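Local atomic coordinates of extracellular subtilisin-like serine proteinase (Vibrio sp. PA-44, PDB entry 1SH7), a protein that probably hydrolyses peptide bonds as a calcium-binding, secreted subtilisin-like serine endopeptidase of the S8 family, represented here by its catalytic domain. Residues S53-F57 with V58-A62; G103-S106 with G107-G111; A231-L234 with Q235-N238; T246-L249 with N250-A253; C163-S166 with P167-V170. All coordinates share one frame; numbering follows the deposited sequence.

All five contacts are local, each bringing together neighbouring turns or bends of one catalytic domain. Contacts 1 and 2 lie at the surface on the same side and touch, F57 packing on S110 and G111 in the first two turns of helix 105-118. Contacts 3 and 4 are partly buried, their centres about 13 Å apart, and hold successive helices, 219-236 and 242-252, which meet through Y233, L248 and L249. Contact 5, also partly buried, is loop throughout. The chemistry follows position: charge and metal in the surface turn of contact 1, side-chain bonds to backbone at helix turns in contacts 2, 3 and 4, and a cis-proline loop beside a disulfide in contact 5.

Contact 1: residues S53-F57 with V58-A62; sequences SGYDF and VDNDA. With CA (calcium ion), chain D.
The carboxylate oxygen OD2 of D56 receives the backbone N-H of D59 at 2.9 Å, almost straight at 167°, and more weakly that of V58, an Asx-type turn that leads into a beta bulge. The D59 donor approaches from above the carboxylate plane. D56 carries CG anti to its own backbone N (chi1 178°), which carries the carboxylate over the turn, with OD2 toward the amides and OD1 of D56 on the calcium ion, 2.2 Å away. D61 meets the same metal with both oxygens, OD2 at 2.6 Å from calcium, and the two carboxylates are turned 83° to each other. Three waters and the carbonyl of D63 complete seven ligands; one of these waters also donates to D59 OD2.

The backbone beneath is an antiparallel bridge between D56 and D61 at the end of edge strand 51-56. D56 N gives to D61 O at 2.9 Å, and D61 N returns to D56 O at 3.2 Å. N60 and D61 both face D56, a G1 beta bulge, with N60 in left-handed backbone geometry. On another side the Y55 ring lies over the bridge, D61 O standing 3.5 Å above the plane of that ring near its centre. CD2 of Y55 in turn sits 3.4 Å above the F57 ring.

R95 pairs with D59 in a salt bridge and also reaches D56 OD1. Three acidic side chains are thus gathered in one turn, and the metal and R95 probably offset a repulsion that would otherwise push D56 and D61 apart, consistent with the calcium dependence of the enzyme.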
loop_
_atom_site.group_PDB
_atom_site.type_symbol
_atom_site.label_atom_id
_atom_site.label_comp_id
_atom_site.label_asym_id
_atom_site.label_seq_id
_atom_site.Cartn_x
_atom_site.Cartn_y
_atom_site.Cartn_z
ATOM N N SER A 53 16.448 -4.874 -6.562
ATOM C CA SER A 53 16.838 -3.676 -5.852
ATOM C C SER A 53 16.607 -2.431 -6.744
ATOM O O SER A 53 16.733 -2.482 -7.970
ATOM C CB SER A 53 18.323 -3.766 -5.441
ATOM O OG SER A 53 18.515 -4.670 -4.366
ATOM N N GLY A 54 16.279 -1.316 -6.114
ATOM C CA GLY A 54 16.140 -0.051 -6.809
ATOM C C GLY A 54 17.374 0.782 -6.470
ATOM O O GLY A 54 18.361 0.828 -7.225
ATOM N N TYR A 55 17.302 1.439 -5.314
ATOM C CA TYR A 55 18.442 2.122 -4.731
ATOM C C TYR A 55 18.305 2.148 -3.204
ATOM O O TYR A 55 17.187 2.116 -2.670
ATOM C CB TYR A 55 18.553 3.557 -5.262
ATOM C CG TYR A 55 19.910 4.165 -4.961
ATOM C CD1 TYR A 55 21.018 3.863 -5.747
ATOM C CD2 TYR A 55 20.084 5.026 -3.888
ATOM C CE1 TYR A 55 22.287 4.389 -5.455
ATOM C CE2 TYR A 55 21.333 5.599 -3.614
ATOM C CZ TYR A 55 22.425 5.279 -4.388
ATOM O OH TYR A 55 23.666 5.826 -4.061
ATOM N N ASP A 56 19.445 2.186 -2.509
ATOM C CA ASP A 56 19.498 2.313 -1.032
ATOM C C ASP A 56 20.010 3.704 -0.593
ATOM O O ASP A 56 21.212 3.957 -0.601
ATOM C CB ASP A 56 20.397 1.183 -0.489
ATOM C CG ASP A 56 20.587 1.220 1.013
ATOM O OD1 ASP A 56 21.184 0.230 1.556
ATOM O OD2 ASP A 56 20.187 2.155 1.732
ATOM N N PHE A 57 19.105 4.580 -0.181
ATOM C CA PHE A 57 19.456 5.929 0.254
ATOM C C PHE A 57 19.870 6.051 1.718
ATOM O O PHE A 57 20.202 7.139 2.166
ATOM C CB PHE A 57 18.296 6.886 0.014
ATOM C CG PHE A 57 18.056 7.152 -1.429
ATOM C CD1 PHE A 57 18.840 8.074 -2.102
ATOM C CD2 PHE A 57 17.104 6.430 -2.124
ATOM C CE1 PHE A 57 18.638 8.316 -3.445
ATOM C CE2 PHE A 57 16.899 6.639 -3.474
ATOM C CZ PHE A 57 17.666 7.579 -4.143
ATOM N N VAL A 58 19.770 4.956 2.459
ATOM C CA VAL A 58 20.247 4.906 3.824
ATOM C C VAL A 58 21.775 4.768 3.763
ATOM O O VAL A 58 22.512 5.522 4.377
ATOM C CB VAL A 58 19.596 3.704 4.603
ATOM C CG1 VAL A 58 20.236 3.493 5.963
ATOM C CG2 VAL A 58 18.098 3.895 4.761
ATOM N N ASP A 59 22.267 3.817 2.990
ATOM C CA ASP A 59 23.711 3.578 2.927
ATOM C C ASP A 59 24.390 4.021 1.616
ATOM O O ASP A 59 25.581 3.779 1.408
ATOM C CB ASP A 59 23.978 2.097 3.199
ATOM C CG ASP A 59 23.719 1.738 4.643
ATOM O OD1 ASP A 59 23.997 2.592 5.510
ATOM O OD2 ASP A 59 23.210 0.660 4.997
ATOM N N ASN A 60 23.616 4.660 0.743
ATOM C CA ASN A 60 24.075 5.045 -0.593
ATOM C C ASN A 60 24.780 3.909 -1.318
ATOM O O ASN A 60 25.966 3.963 -1.604
ATOM C CB ASN A 60 24.910 6.323 -0.521
ATOM C CG ASN A 60 24.089 7.500 -0.034
ATOM O OD1 ASN A 60 23.009 7.791 -0.582
ATOM N ND2 ASN A 60 24.537 8.128 1.049
ATOM N N ASP A 61 24.002 2.880 -1.631
ATOM C CA ASP A 61 24.503 1.719 -2.342
ATOM C C ASP A 61 23.375 1.133 -3.221
ATOM O O ASP A 61 22.246 1.654 -3.209
ATOM C CB ASP A 61 25.163 0.720 -1.372
ATOM C CG ASP A 61 24.183 -0.025 -0.483
ATOM O OD1 ASP A 61 23.210 -0.639 -0.995
ATOM O OD2 ASP A 61 24.344 -0.080 0.761
ATOM N N ALA A 62 23.711 0.120 -4.003
ATOM C CA ALA A 62 22.804 -0.423 -5.033
ATOM C C ALA A 62 21.966 -1.597 -4.567
ATOM O O ALA A 62 21.207 -2.165 -5.359
ATOM C CB ALA A 62 23.606 -0.826 -6.302
HETATM CA CA CA D . 22.251 -1.661 1.136
HETATM O O HOH W 1 20.045 -1.535 -7.788
HETATM O O HOH W 2 23.139 -1.437 3.387
HETATM O O HOH W 3 20.577 -2.808 2.373
HETATM O O HOH W 4 23.656 -3.566 0.947
#

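Contact 2: residues G103-S106 with G107-G111; sequences GTTS and GVISG
The N-cap of helix 105-118 is T104, whose OG1 accepts the backbone N-H of G107 at 2.9 Å, with an angle of 148° at the hydrogen. OG1 sits between the backbone N and the carbonyl carbon of T104 (chi1 73°), a position that turns it back over the first turn. The backbone of T104 takes part as well: V108 N donates to T104 O at 3.0 Å, nearly straight at 166°. From there the ordinary i to i+4 series runs on, with I109 N bonded to T105 O at 3.0 Å and S110 N to S106 O at 3.0 Å.

In the subtilase alpha/beta fold this helix follows strand 90-95 and precedes strand 123-127, both parallel members of the central sheet, so the cap begins the helix of a beta-alpha-beta crossover. Side chains pack close to the bonded carbonyls. CG2 of V108 comes within 3.2 Å of T104 O, and CG1 of I109 within 3.3 Å of T105 O. Farther out, CD1 of I109 crosses CG2 of T105 at 4.1 Å, a loose methyl contact.

V108 and I109 also rest on L137 of helix 135-146, where A136 and A140 meet I109 as well. V108 reaches V96 and L129 in the flanking loops, while S110 packs against F57 of the calcium-binding turn.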
loop_
_atom_site.group_PDB
_atom_site.type_symbol
_atom_site.label_atom_id
_atom_site.label_comp_id
_atom_site.label_asym_id
_atom_site.label_seq_id
_atom_site.Cartn_x
_atom_site.Cartn_y
_atom_site.Cartn_z
ATOM N N GLY A 103 14.485 6.796 9.575
ATOM C CA GLY A 103 15.045 7.450 8.422
ATOM C C GLY A 103 15.040 8.935 8.608
ATOM O O GLY A 103 14.658 9.469 9.660
ATOM N N THR A 104 15.487 9.604 7.563
ATOM C CA THR A 104 15.570 11.031 7.548
ATOM C C THR A 104 14.605 11.547 6.496
ATOM O O THR A 104 14.299 10.855 5.524
ATOM C CB THR A 104 17.004 11.466 7.220
ATOM O OG1 THR A 104 17.301 11.228 5.833
ATOM C CG2 THR A 104 18.024 10.625 8.011
ATOM N N THR A 105 14.148 12.771 6.699
ATOM C CA THR A 105 13.201 13.410 5.794
ATOM C C THR A 105 13.786 13.520 4.420
ATOM O O THR A 105 13.130 13.181 3.441
ATOM C CB THR A 105 12.813 14.788 6.327
ATOM O OG1 THR A 105 12.280 14.626 7.647
ATOM C CG2 THR A 105 11.663 15.385 5.533
ATOM N N SER A 106 15.051 13.925 4.351
ATOM C CA SER A 106 15.729 14.110 3.075
ATOM C C SER A 106 16.060 12.805 2.367
ATOM O O SER A 106 16.023 12.726 1.129
ATOM C CB SER A 106 16.977 15.006 3.253
ATOM O OG SER A 106 17.883 14.419 4.126
ATOM N N GLY A 107 16.349 11.751 3.119
ATOM C CA GLY A 107 16.534 10.439 2.520
ATOM C C GLY A 107 15.234 9.898 1.922
ATOM O O GLY A 107 15.234 9.288 0.869
ATOM N N VAL A 108 14.116 10.092 2.614
ATOM C CA VAL A 108 12.808 9.728 2.079
ATOM C C VAL A 108 12.480 10.529 0.788
ATOM O O VAL A 108 12.031 9.949 -0.225
ATOM C CB VAL A 108 11.688 9.872 3.150
ATOM C CG1 VAL A 108 10.341 9.538 2.567
ATOM C CG2 VAL A 108 11.980 8.975 4.368
ATOM N N ILE A 109 12.746 11.835 0.800
ATOM C CA ILE A 109 12.563 12.662 -0.390
ATOM C C ILE A 109 13.391 12.142 -1.562
ATOM O O ILE A 109 12.892 12.044 -2.686
ATOM C CB ILE A 109 12.897 14.206 -0.068
ATOM C CG1 ILE A 109 11.804 14.773 0.820
ATOM C CG2 ILE A 109 13.107 15.044 -1.393
ATOM C CD1 ILE A 109 12.162 16.081 1.475
ATOM N N SER A 110 14.636 11.742 -1.303
ATOM C CA SER A 110 15.497 11.217 -2.352
ATOM C C SER A 110 14.872 9.963 -2.959
ATOM O O SER A 110 14.928 9.761 -4.175
ATOM C CB SER A 110 16.902 10.881 -1.801
ATOM O OG SER A 110 17.585 12.060 -1.407
ATOM N N GLY A 111 14.295 9.114 -2.110
ATOM C CA GLY A 111 13.625 7.913 -2.570
ATOM C C GLY A 111 12.404 8.279 -3.416
ATOM O O GLY A 111 12.170 7.661 -4.448
#

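Contact 3: residues A231-L234 with Q235-N238; sequences ALYL and QENN
The carboxamide of N238 donates through ND2 to the carbonyl oxygen of L234 at 2.8 Å and 158°, with L234 O lying close to the plane of the amide. This closes the C-terminal end of helix 219-236, the helix that carries S220, the predicted charge-relay serine, in its first turn. N238 holds CG anti to its carbonyl carbon (chi1 -77°), which folds the amide back toward the last turn. Before it the i to i+4 backbone bonds run on: Q235 N bonds to A231 O at 2.9 Å and weakly to L232 O, E236 N to L232 O at 3.1 Å and nearly straight at 172°, and N237 N to Y233 O at 2.9 Å.

E236 lies fully extended, and its OE2 receives two waters. One of them donates to Y233 O at 2.7 Å and only weakly to OE2; the other gives a firm bond to OE2 and a weak one to L232 O. The same oxygen forms a salt bridge with R252 of the next helix, R252 also making a cation-pi contact with the Y233 ring. Q235 reaches the backbone of D27 and G28, and Y233 OH bonds to the carbonyl of Y270.

Inward, Y233 packs on L245, L248 and L249 of helix 242-252, and L234 also touches L245. Where the chain leaves the helix, CA of L234 makes a C-H...O contact with N237 O at 3.5 Å.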
loop_
_atom_site.group_PDB
_atom_site.type_symbol
_atom_site.label_atom_id
_atom_site.label_comp_id
_atom_site.label_asym_id
_atom_site.label_seq_id
_atom_site.Cartn_x
_atom_site.Cartn_y
_atom_site.Cartn_z
ATOM N N ALA A 231 -2.189 -1.988 -8.622
ATOM C CA ALA A 231 -1.431 -2.757 -9.629
ATOM C C ALA A 231 -2.386 -3.589 -10.496
ATOM O O ALA A 231 -2.226 -3.697 -11.715
ATOM C CB ALA A 231 -0.408 -3.656 -8.966
ATOM N N LEU A 232 -3.433 -4.104 -9.873
ATOM C CA LEU A 232 -4.486 -4.816 -10.594
ATOM C C LEU A 232 -5.201 -3.872 -11.563
ATOM O O LEU A 232 -5.446 -4.224 -12.710
ATOM C CB LEU A 232 -5.515 -5.439 -9.640
ATOM C CG LEU A 232 -5.064 -6.449 -8.573
ATOM C CD1 LEU A 232 -6.213 -6.900 -7.708
ATOM C CD2 LEU A 232 -4.382 -7.658 -9.182
ATOM N N TYR A 233 -5.540 -2.680 -11.098
ATOM C CA TYR A 233 -6.215 -1.696 -11.925
ATOM C C TYR A 233 -5.319 -1.217 -13.077
ATOM O O TYR A 233 -5.827 -0.917 -14.190
ATOM C CB TYR A 233 -6.633 -0.461 -11.106
ATOM C CG TYR A 233 -7.755 -0.640 -10.083
ATOM C CD1 TYR A 233 -8.270 -1.889 -9.767
ATOM C CD2 TYR A 233 -8.253 0.468 -9.380
ATOM C CE1 TYR A 233 -9.297 -2.034 -8.814
ATOM C CE2 TYR A 233 -9.273 0.325 -8.411
ATOM C CZ TYR A 233 -9.783 -0.926 -8.149
ATOM O OH TYR A 233 -10.774 -1.073 -7.180
ATOM N N LEU A 234 -4.018 -1.125 -12.808
ATOM C CA LEU A 234 -3.044 -0.714 -13.809
ATOM C C LEU A 234 -2.827 -1.800 -14.861
ATOM O O LEU A 234 -2.539 -1.500 -16.046
ATOM C CB LEU A 234 -1.721 -0.297 -13.170
ATOM C CG LEU A 234 -1.795 1.087 -12.481
ATOM C CD1 LEU A 234 -0.680 1.274 -11.460
ATOM C CD2 LEU A 234 -1.736 2.129 -13.558
ATOM N N GLN A 235 -2.968 -3.062 -14.470
ATOM C CA GLN A 235 -2.848 -4.120 -15.476
ATOM C C GLN A 235 -4.058 -4.037 -16.414
ATOM O O GLN A 235 -3.907 -4.078 -17.641
ATOM C CB GLN A 235 -2.704 -5.525 -14.887
ATOM C CG GLN A 235 -2.455 -6.567 -15.986
ATOM C CD GLN A 235 -2.581 -8.028 -15.534
ATOM O OE1 GLN A 235 -2.772 -8.314 -14.361
ATOM N NE2 GLN A 235 -2.459 -8.956 -16.494
ATOM N N GLU A 236 -5.240 -3.895 -15.810
ATOM C CA GLU A 236 -6.522 -3.704 -16.513
ATOM C C GLU A 236 -6.493 -2.500 -17.477
ATOM O O GLU A 236 -7.048 -2.546 -18.584
ATOM C CB GLU A 236 -7.636 -3.537 -15.470
ATOM C CG GLU A 236 -9.049 -3.324 -15.996
ATOM C CD GLU A 236 -10.037 -2.896 -14.912
ATOM O OE1 GLU A 236 -11.229 -2.694 -15.246
ATOM O OE2 GLU A 236 -9.653 -2.746 -13.719
ATOM N N ASN A 237 -5.897 -1.410 -17.004
ATOM C CA ASN A 237 -5.791 -0.158 -17.746
ATOM C C ASN A 237 -4.411 0.469 -17.504
ATOM O O ASN A 237 -4.219 1.210 -16.540
ATOM C CB ASN A 237 -6.903 0.794 -17.327
ATOM C CG ASN A 237 -7.041 1.999 -18.262
ATOM O OD1 ASN A 237 -6.070 2.423 -18.943
ATOM N ND2 ASN A 237 -8.238 2.607 -18.255
ATOM N N ASN A 238 -3.449 0.140 -18.376
ATOM C CA ASN A 238 -2.076 0.632 -18.261
ATOM C C ASN A 238 -1.964 2.165 -18.185
ATOM O O ASN A 238 -0.986 2.696 -17.634
ATOM C CB ASN A 238 -1.229 0.176 -19.466
ATOM C CG ASN A 238 -0.778 -1.296 -19.413
ATOM O OD1 ASN A 238 -0.041 -1.704 -20.309
ATOM N ND2 ASN A 238 -1.190 -2.081 -18.394
HETATM O O HOH W 5 -8.335 -4.558 -12.062
HETATM O O HOH W 6 -8.473 -0.212 -14.320
#

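Contact 4: residues T246-L249 with N250-A253; sequences TGLL and NSRA
The side chains of L248 and R252, one turn apart on helix 242-252, lie alongside each other and point the same way. CG of L248 stands 3.8 Å above the guanidinium plane of R252, offset toward its rim, so a branched aliphatic group lines one face of the charged one. L248 reaches this place with an unusual, nearly eclipsed first torsion (chi1 -134°). R252 is extended from CG to NE, and its CG passes 3.3 Å from L248 O; the guanidinium ends at its salt bridge with E236. The backbone bonds here are S251 N to G247 O and, at 2.9 Å and 154°, R252 N to L248 O.

L249 faces V226, V229 and V174, burying this flank between helix 219-236 and the central sheet.

On another side of the helix N250 doubles a backbone bond. Its N gives to T246 O at 3.0 Å, and its ND2 gives to that same oxygen at 2.9 Å, the latter arriving 53° out of the carbonyl plane and therefore off the lone-pair direction. T246 OG1 turns back to the carbonyl of P242, while T246 and N250 run side by side, CG2 of T246 lying 3.7 Å from ND2 of N250.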
loop_
_atom_site.group_PDB
_atom_site.type_symbol
_atom_site.label_atom_id
_atom_site.label_comp_id
_atom_site.label_asym_id
_atom_site.label_seq_id
_atom_site.Cartn_x
_atom_site.Cartn_y
_atom_site.Cartn_z
ATOM N N THR A 246 -7.093 7.086 -8.538
ATOM C CA THR A 246 -7.784 7.539 -7.339
ATOM C C THR A 246 -9.308 7.458 -7.513
ATOM O O THR A 246 -10.010 6.914 -6.649
ATOM C CB THR A 246 -7.358 8.960 -7.001
ATOM O OG1 THR A 246 -5.980 8.939 -6.578
ATOM C CG2 THR A 246 -8.184 9.533 -5.829
ATOM N N GLY A 247 -9.806 7.978 -8.630
ATOM C CA GLY A 247 -11.228 7.942 -8.921
ATOM C C GLY A 247 -11.807 6.535 -8.882
ATOM O O GLY A 247 -12.911 6.327 -8.412
ATOM N N LEU A 248 -11.059 5.586 -9.420
ATOM C CA LEU A 248 -11.500 4.224 -9.548
ATOM C C LEU A 248 -11.436 3.489 -8.188
ATOM O O LEU A 248 -12.322 2.703 -7.868
ATOM C CB LEU A 248 -10.603 3.548 -10.570
ATOM C CG LEU A 248 -11.159 2.682 -11.667
ATOM C CD1 LEU A 248 -12.359 3.266 -12.312
ATOM C CD2 LEU A 248 -10.018 2.435 -12.682
ATOM N N LEU A 249 -10.389 3.704 -7.405
ATOM C CA LEU A 249 -10.347 3.197 -6.025
ATOM C C LEU A 249 -11.570 3.645 -5.224
ATOM O O LEU A 249 -12.170 2.875 -4.460
ATOM C CB LEU A 249 -9.056 3.678 -5.323
ATOM C CG LEU A 249 -7.776 2.932 -5.716
ATOM C CD1 LEU A 249 -6.555 3.642 -5.118
ATOM C CD2 LEU A 249 -7.855 1.394 -5.311
ATOM N N ASN A 250 -11.934 4.912 -5.387
ATOM C CA ASN A 250 -13.134 5.466 -4.790
ATOM C C ASN A 250 -14.446 4.902 -5.297
ATOM O O ASN A 250 -15.304 4.529 -4.511
ATOM C CB ASN A 250 -13.165 6.980 -5.022
ATOM C CG ASN A 250 -12.420 7.733 -3.968
ATOM O OD1 ASN A 250 -12.919 7.899 -2.850
ATOM N ND2 ASN A 250 -11.224 8.205 -4.305
ATOM N N SER A 251 -14.612 4.850 -6.601
ATOM C CA SER A 251 -15.890 4.433 -7.187
ATOM C C SER A 251 -16.117 2.950 -7.037
ATOM O O SER A 251 -17.264 2.535 -6.919
ATOM C CB SER A 251 -16.040 4.882 -8.660
ATOM O OG SER A 251 -14.988 4.420 -9.461
ATOM N N ARG A 252 -15.059 2.162 -6.988
ATOM C CA ARG A 252 -15.168 0.711 -6.786
ATOM C C ARG A 252 -15.254 0.262 -5.312
ATOM O O ARG A 252 -15.615 -0.903 -5.038
ATOM C CB ARG A 252 -14.013 -0.005 -7.454
ATOM C CG ARG A 252 -14.044 0.091 -8.963
ATOM C CD ARG A 252 -12.880 -0.522 -9.649
ATOM N NE ARG A 252 -13.132 -0.566 -11.096
ATOM C CZ ARG A 252 -12.302 -1.064 -11.994
ATOM N NH1 ARG A 252 -11.125 -1.553 -11.619
ATOM N NH2 ARG A 252 -12.669 -1.082 -13.280
ATOM N N ALA A 253 -14.974 1.158 -4.368
ATOM C CA ALA A 253 -14.875 0.786 -2.967
ATOM C C ALA A 253 -16.249 0.385 -2.451
ATOM O O ALA A 253 -17.262 0.895 -2.892
ATOM C CB ALA A 253 -14.341 1.937 -2.104
#

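Contact 5: residues C163-S166 with P167-V170; sequences CNTS and PARV
R169 folds back over the preceding bend, its backbone N donating to T165 O at 3.0 Å with an angle of 139° at the hydrogen. The aliphatic part of the side chain follows the same route: CD of R169 comes within 3.0 Å of C163 O, and CB lies 3.4 Å from that oxygen. The first torsion (chi1 70°) sets CG between the backbone N and the carbonyl carbon, and from there the chain runs extended to NE. At its end S166 OG lies in the guanidinium plane, at the edge, 3.6 Å from NE; both groups are directed to D138, which accepts from S166 OG and pairs in a salt bridge with R169 NE.

On the other flank CG2 of T165 packs on CB of A168 at 3.7 Å. What positions these groups is the backbone. The peptide between S166 and P167 is cis, bringing their CA atoms to 2.9 Å, and a type I beta turn follows, with V170 N bonded to P167 O at 3.0 Å.

Beyond the first shell, P167 packs on L137 and V141 of helix 135-146, and C163 is tied to C194 by a disulfide. The chain next reaches P171 and G173, which with D196 bind a calcium ion. A cis-proline in the loop ahead of this metal site is a feature shared with subtilisin and proteinase K.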
loop_
_atom_site.group_PDB
_atom_site.type_symbol
_atom_site.label_atom_id
_atom_site.label_comp_id
_atom_site.label_asym_id
_atom_site.label_seq_id
_atom_site.Cartn_x
_atom_site.Cartn_y
_atom_site.Cartn_z
ATOM N N CYS A 163 -4.344 14.184 9.065
ATOM C CA CYS A 163 -3.921 15.452 8.462
ATOM C C CYS A 163 -2.705 16.082 9.141
ATOM O O CYS A 163 -2.095 16.957 8.574
ATOM C CB CYS A 163 -5.092 16.465 8.407
ATOM S SG CYS A 163 -6.477 15.947 7.364
ATOM N N ASN A 164 -2.328 15.600 10.320
ATOM C CA ASN A 164 -1.156 16.120 11.050
ATOM C C ASN A 164 0.109 15.288 10.836
ATOM O O ASN A 164 1.079 15.450 11.546
ATOM C CB ASN A 164 -1.508 16.219 12.539
ATOM C CG ASN A 164 -2.642 17.204 12.785
ATOM O OD1 ASN A 164 -2.777 18.190 12.054
ATOM N ND2 ASN A 164 -3.481 16.925 13.778
ATOM N N THR A 165 0.066 14.385 9.844
ATOM C CA THR A 165 1.136 13.440 9.499
ATOM C C THR A 165 1.533 13.677 8.045
ATOM O O THR A 165 0.651 13.865 7.197
ATOM C CB THR A 165 0.625 11.980 9.653
ATOM O OG1 THR A 165 0.663 11.629 11.030
ATOM C CG2 THR A 165 1.565 10.955 8.964
ATOM N N SER A 166 2.838 13.714 7.758
ATOM C CA SER A 166 3.359 13.712 6.363
ATOM C C SER A 166 4.007 12.339 6.125
ATOM O O SER A 166 4.657 11.847 7.012
ATOM C CB SER A 166 4.449 14.794 6.180
ATOM O OG SER A 166 3.908 16.089 6.036
ATOM N N PRO A 167 3.906 11.752 4.936
ATOM C CA PRO A 167 3.170 12.321 3.797
ATOM C C PRO A 167 1.661 12.073 3.777
ATOM O O PRO A 167 1.063 12.509 2.827
ATOM C CB PRO A 167 3.786 11.591 2.605
ATOM C CG PRO A 167 4.099 10.252 3.138
ATOM C CD PRO A 167 4.623 10.519 4.556
ATOM N N ALA A 168 1.066 11.409 4.761
ATOM C CA ALA A 168 -0.388 11.093 4.737
ATOM C C ALA A 168 -1.311 12.224 4.306
ATOM O O ALA A 168 -2.349 12.006 3.646
ATOM C CB ALA A 168 -0.838 10.615 6.106
ATOM N N ARG A 169 -0.982 13.432 4.729
ATOM C CA ARG A 169 -1.876 14.549 4.517
ATOM C C ARG A 169 -1.867 15.096 3.086
ATOM O O ARG A 169 -2.745 15.873 2.742
ATOM C CB ARG A 169 -1.583 15.649 5.522
ATOM C CG ARG A 169 -0.260 16.369 5.314
ATOM C CD ARG A 169 -0.048 17.402 6.369
ATOM N NE ARG A 169 1.076 18.255 6.074
ATOM C CZ ARG A 169 1.042 19.574 6.080
ATOM N NH1 ARG A 169 -0.092 20.235 6.348
ATOM N NH2 ARG A 169 2.165 20.237 5.830
ATOM N N VAL A 170 -0.913 14.680 2.248
ATOM C CA VAL A 170 -0.847 15.180 0.845
ATOM C C VAL A 170 -2.151 14.888 0.120
ATOM O O VAL A 170 -2.475 13.706 -0.116
ATOM C CB VAL A 170 0.318 14.541 0.075
ATOM C CG1 VAL A 170 0.244 14.860 -1.433
ATOM C CG2 VAL A 170 1.654 15.018 0.617
#